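Long-range contacts in endoglucanase (Uncultured bacterium, PDB 3X17), which hydrolyses internal beta-1,4-glucosidic bonds of cellulose as a family 9 endoglucanase, an Ig-like domain preceding its (alpha/alpha)6-barrel catalytic domain: residues T141-A146 / V501-L506; L195-L200 / P548-A553. One frame throughout, in Å; residues are numbered along the deposited sequence.

Interaction 1: residues T141-A146 / V501-L506; sequences TGVSHA and VMVPGL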
# COMPACT_ATOMS: atom_id res chain seq x y z
N THR A 141 11.64 17.85 6.43
CA THR A 141 10.61 17.15 7.15
C THR A 141 10.81 17.46 8.66
O THR A 141 9.86 17.51 9.45
CB THR A 141 10.82 15.66 6.81
OG1 THR A 141 9.67 15.12 6.13
CG2 THR A 141 11.20 14.91 7.93
N GLY A 142 12.05 17.77 9.00
CA GLY A 142 12.48 17.85 10.39
C GLY A 142 12.77 16.51 11.05
O GLY A 142 13.14 16.47 12.20
N VAL A 143 12.53 15.41 10.35
CA VAL A 143 12.68 14.10 10.99
C VAL A 143 14.17 13.79 11.22
O VAL A 143 15.01 14.01 10.32
CB VAL A 143 11.99 12.99 10.12
CG1 VAL A 143 12.41 11.58 10.55
CG2 VAL A 143 10.47 13.14 10.16
N SER A 144 14.51 13.38 12.44
CA SER A 144 15.89 13.04 12.76
C SER A 144 16.02 11.98 13.83
O SER A 144 15.27 11.96 14.82
CB SER A 144 16.69 14.29 13.15
OG SER A 144 16.30 14.75 14.43
N HIS A 145 16.99 11.11 13.65
CA HIS A 145 17.41 10.21 14.69
C HIS A 145 18.81 9.76 14.35
O HIS A 145 19.18 9.75 13.18
CB HIS A 145 16.45 9.02 14.80
CG HIS A 145 16.50 8.07 13.63
ND1 HIS A 145 15.44 7.89 12.76
CD2 HIS A 145 17.44 7.16 13.26
CE1 HIS A 145 15.75 6.96 11.88
NE2 HIS A 145 16.97 6.51 12.15
N ALA A 146 19.59 9.41 15.37
CA ALA A 146 20.95 8.92 15.15
C ALA A 146 20.90 7.48 14.66
O ALA A 146 19.82 6.89 14.55
CB ALA A 146 21.77 9.00 16.47
N VAL A 501 7.70 14.87 16.11
CA VAL A 501 7.81 15.31 14.72
C VAL A 501 7.05 14.36 13.77
O VAL A 501 7.36 13.16 13.72
CB VAL A 501 9.28 15.36 14.28
CG1 VAL A 501 9.39 15.93 12.86
CG2 VAL A 501 10.12 16.22 15.28
N MET A 502 6.06 14.88 13.04
CA MET A 502 5.30 14.05 12.08
C MET A 502 6.20 13.50 10.98
O MET A 502 6.99 14.25 10.35
CB MET A 502 4.15 14.83 11.44
CG MET A 502 3.18 13.94 10.63
SD MET A 502 2.58 12.43 11.45
CE MET A 502 1.59 13.10 12.78
N VAL A 503 6.07 12.20 10.72
CA VAL A 503 6.52 11.63 9.47
C VAL A 503 5.39 11.67 8.43
O VAL A 503 4.38 10.95 8.57
CB VAL A 503 7.02 10.20 9.64
CG1 VAL A 503 7.39 9.61 8.26
CG2 VAL A 503 8.24 10.15 10.60
N PRO A 504 5.55 12.50 7.40
CA PRO A 504 4.48 12.68 6.42
C PRO A 504 4.45 11.54 5.38
O PRO A 504 5.48 10.91 5.12
CB PRO A 504 4.81 14.03 5.77
CG PRO A 504 6.32 14.14 5.88
CD PRO A 504 6.75 13.31 7.08
N GLY A 505 3.27 11.28 4.83
CA GLY A 505 3.12 10.43 3.65
C GLY A 505 2.81 8.99 4.01
O GLY A 505 2.75 8.11 3.12
N LEU A 506 2.58 8.72 5.30
CA LEU A 506 2.28 7.32 5.74
C LEU A 506 0.78 7.08 5.80
O LEU A 506 0.04 7.79 6.50
CB LEU A 506 2.90 7.02 7.11
CG LEU A 506 4.40 7.21 7.30
CD1 LEU A 506 4.72 7.25 8.80
CD2 LEU A 506 5.15 6.06 6.63
O HOH W 1 7.51 16.77 10.01
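V143 reaches the 501-506 loop with one methyl, CG2, in loop-to-loop packing within the family 9 catalytic region. V143 CG2 lies 3.8 Å from V503 CG2, the two side chains crossing at about a right angle. It is 4.0 Å from V501 CG1, and the carbonyl oxygen of M502 stands close by. Valine suits these places: a branched, rigid side chain fills the seam between two irregular backbones. V501 CG1, anti to the backbone N (chi1 -175°), is carried over the turn at T141-G142 and rests against both carbonyl oxygens there. Glycine suits G142 because at its phi of 79° a CB would press against the preceding carbonyl. T141 OG1 is modelled near the P504 ring, but the placement of that side chain is doubtful. No direct hydrogen bond joins the segments; instead a water donates to T141 O and to M502 O, two acceptors with no hydrogen to offer each other. Further out, S499 OG bonds V501 N and T481 OG1 bonds V503 O, holding the loop in place. Helix 115-130 packs on V503 through L129, and helix 494-499 covers V143 through L495 and V503 through V496; strand 144-145, paired with strand 136-137, continues from V143.

Interaction 2: residues L195-L200 / P548-A553; sequences LKAYEL and PLVFVA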
# COMPACT_ATOMS: atom_id res chain seq x y z
N LEU A 195 8.16 -1.56 -7.52
CA LEU A 195 8.82 -1.83 -8.78
C LEU A 195 7.80 -1.77 -9.91
O LEU A 195 8.08 -1.23 -10.99
CB LEU A 195 9.47 -3.23 -8.77
CG LEU A 195 10.89 -3.32 -8.19
CD1 LEU A 195 11.26 -4.80 -8.07
CD2 LEU A 195 11.92 -2.59 -9.06
N LYS A 196 6.61 -2.31 -9.65
CA LYS A 196 5.56 -2.38 -10.67
C LYS A 196 5.01 -1.00 -10.95
O LYS A 196 4.63 -0.70 -12.08
CB LYS A 196 4.43 -3.29 -10.15
CG LYS A 196 3.56 -3.87 -11.22
CD LYS A 196 4.38 -4.65 -12.25
CE LYS A 196 3.61 -4.67 -13.57
NZ LYS A 196 4.50 -5.16 -14.68
N ALA A 197 4.85 -0.19 -9.90
CA ALA A 197 4.52 1.22 -10.08
C ALA A 197 5.49 1.87 -11.06
O ALA A 197 5.08 2.66 -11.92
CB ALA A 197 4.55 1.95 -8.74
N TYR A 198 6.78 1.67 -10.83
CA TYR A 198 7.76 2.30 -11.67
C TYR A 198 7.69 1.76 -13.09
O TYR A 198 7.69 2.51 -14.04
CB TYR A 198 9.18 2.17 -11.14
CG TYR A 198 10.19 2.65 -12.17
CD1 TYR A 198 10.46 4.02 -12.33
CD2 TYR A 198 10.74 1.77 -13.10
CE1 TYR A 198 11.34 4.48 -13.31
CE2 TYR A 198 11.57 2.22 -14.12
CZ TYR A 198 11.86 3.57 -14.22
OH TYR A 198 12.69 3.99 -15.20
N GLU A 199 7.59 0.44 -13.21
CA GLU A 199 7.55 -0.22 -14.51
C GLU A 199 6.38 0.27 -15.39
O GLU A 199 6.54 0.47 -16.58
CB GLU A 199 7.42 -1.73 -14.32
CG GLU A 199 7.63 -2.54 -15.60
CD GLU A 199 7.86 -4.00 -15.31
OE1 GLU A 199 7.12 -4.58 -14.47
OE2 GLU A 199 8.77 -4.59 -15.94
N LEU A 200 5.20 0.39 -14.80
CA LEU A 200 4.02 0.83 -15.52
C LEU A 200 3.98 2.35 -15.69
O LEU A 200 3.52 2.83 -16.71
CB LEU A 200 2.73 0.32 -14.85
CG LEU A 200 2.46 -1.16 -15.11
CD1 LEU A 200 1.27 -1.67 -14.27
CD2 LEU A 200 2.27 -1.41 -16.65
N PRO A 548 0.59 -0.07 -2.32
CA PRO A 548 -0.45 0.14 -3.34
C PRO A 548 -0.85 1.61 -3.43
O PRO A 548 -1.38 2.05 -4.46
CB PRO A 548 -1.63 -0.73 -2.84
CG PRO A 548 -1.39 -0.87 -1.35
CD PRO A 548 0.12 -0.91 -1.20
N LEU A 549 -0.64 2.38 -2.35
CA LEU A 549 -0.84 3.82 -2.42
C LEU A 549 0.10 4.47 -3.45
O LEU A 549 -0.34 5.29 -4.26
CB LEU A 549 -0.70 4.50 -1.04
CG LEU A 549 -0.76 6.03 -1.02
CD1 LEU A 549 -2.06 6.59 -1.64
CD2 LEU A 549 -0.53 6.61 0.41
N VAL A 550 1.37 4.17 -3.38
CA VAL A 550 2.32 4.66 -4.37
C VAL A 550 1.91 4.18 -5.78
O VAL A 550 1.96 4.96 -6.72
CB VAL A 550 3.78 4.18 -4.08
CG1 VAL A 550 4.69 4.36 -5.32
CG2 VAL A 550 4.35 4.94 -2.88
N PHE A 551 1.44 2.93 -5.90
CA PHE A 551 0.97 2.43 -7.21
C PHE A 551 -0.20 3.22 -7.79
O PHE A 551 -0.12 3.74 -8.92
CB PHE A 551 0.65 0.93 -7.17
CG PHE A 551 0.30 0.35 -8.52
CD1 PHE A 551 -1.01 0.39 -9.00
CD2 PHE A 551 1.28 -0.20 -9.33
CE1 PHE A 551 -1.34 -0.14 -10.24
CE2 PHE A 551 0.96 -0.72 -10.57
CZ PHE A 551 -0.35 -0.71 -11.02
N VAL A 552 -1.25 3.38 -7.00
CA VAL A 552 -2.45 4.02 -7.52
C VAL A 552 -2.21 5.51 -7.76
O VAL A 552 -2.59 6.05 -8.80
CB VAL A 552 -3.70 3.75 -6.64
CG1 VAL A 552 -4.94 4.38 -7.27
CG2 VAL A 552 -3.93 2.25 -6.53
N ALA A 553 -1.42 6.12 -6.88
CA ALA A 553 -1.10 7.53 -6.99
C ALA A 553 -0.28 7.76 -8.26
O ALA A 553 -0.48 8.77 -8.98
CB ALA A 553 -0.34 8.00 -5.77
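Two helices of the (alpha/alpha)6 barrel, 184-200 and 543-558, pack side by side here, and the ring of F551 lies along one flank of the interface, against A197, K196 and L200. Over these short segments the helices run nearly parallel, at 11°, with their axes 8.8 Å apart. Alanine suits such a close approach: A197 CA is 4.7 Å from F551 CA, and A197 CB lies 3.9 Å from that same F551 CA. The A197 methyl also meets V550 CG1 at 4.2 Å, a loose apolar contact. F551 has CG anti to the backbone N (chi1 -174°), and its ring runs beside the first helix, with CD2 3.6 Å from A197 CA in an oblique approach. L200 CD1 comes to the ring edge near its plane, 3.8 Å from F551 CZ, and K196 O lies at the edge as well, where the weakly positive ring hydrogens suit a carbonyl oxygen. Around the pair, Y201 stacks edge-to-face with F551, M444 of helix 435-452 packs on F551, and F385 of helix 381-390 on L200. An alanine in place of F551 would probably open a gap beside A197 and L200 CD1 and cost Y201 its edge-to-face partner. K196 serves both environments: its aliphatic CG lies against the ring, chi2 of 56° turns CD away from it, and the rest of the chain runs on to D386 and E199. There K196 NZ meets E199 OE1 at 2.7 Å, from above the carboxylate plane, and R287 forms a second salt bridge with that same OE1.

How the interactions relate
Both contacts lie within the family 9 catalytic region, but at different depths. Interaction 2 is buried, its centre about 9 Å from the chain centre, and joins two barrel helices; interaction 1, its centre about 19 Å from the chain centre, is partly buried and joins a loop leading into a short strand to another loop. Their chemistry follows: regular helices meet through an aromatic ring and a small alanine, their backbone groups being largely satisfied within each helix, whereas between the loops a water links two backbone carbonyls beside the valine contacts. Neither has a direct hydrogen bond across it. The segments alternate along the chain; their nearest atoms are about 5 Å apart, without touching, while their centres are about 23 Å apart.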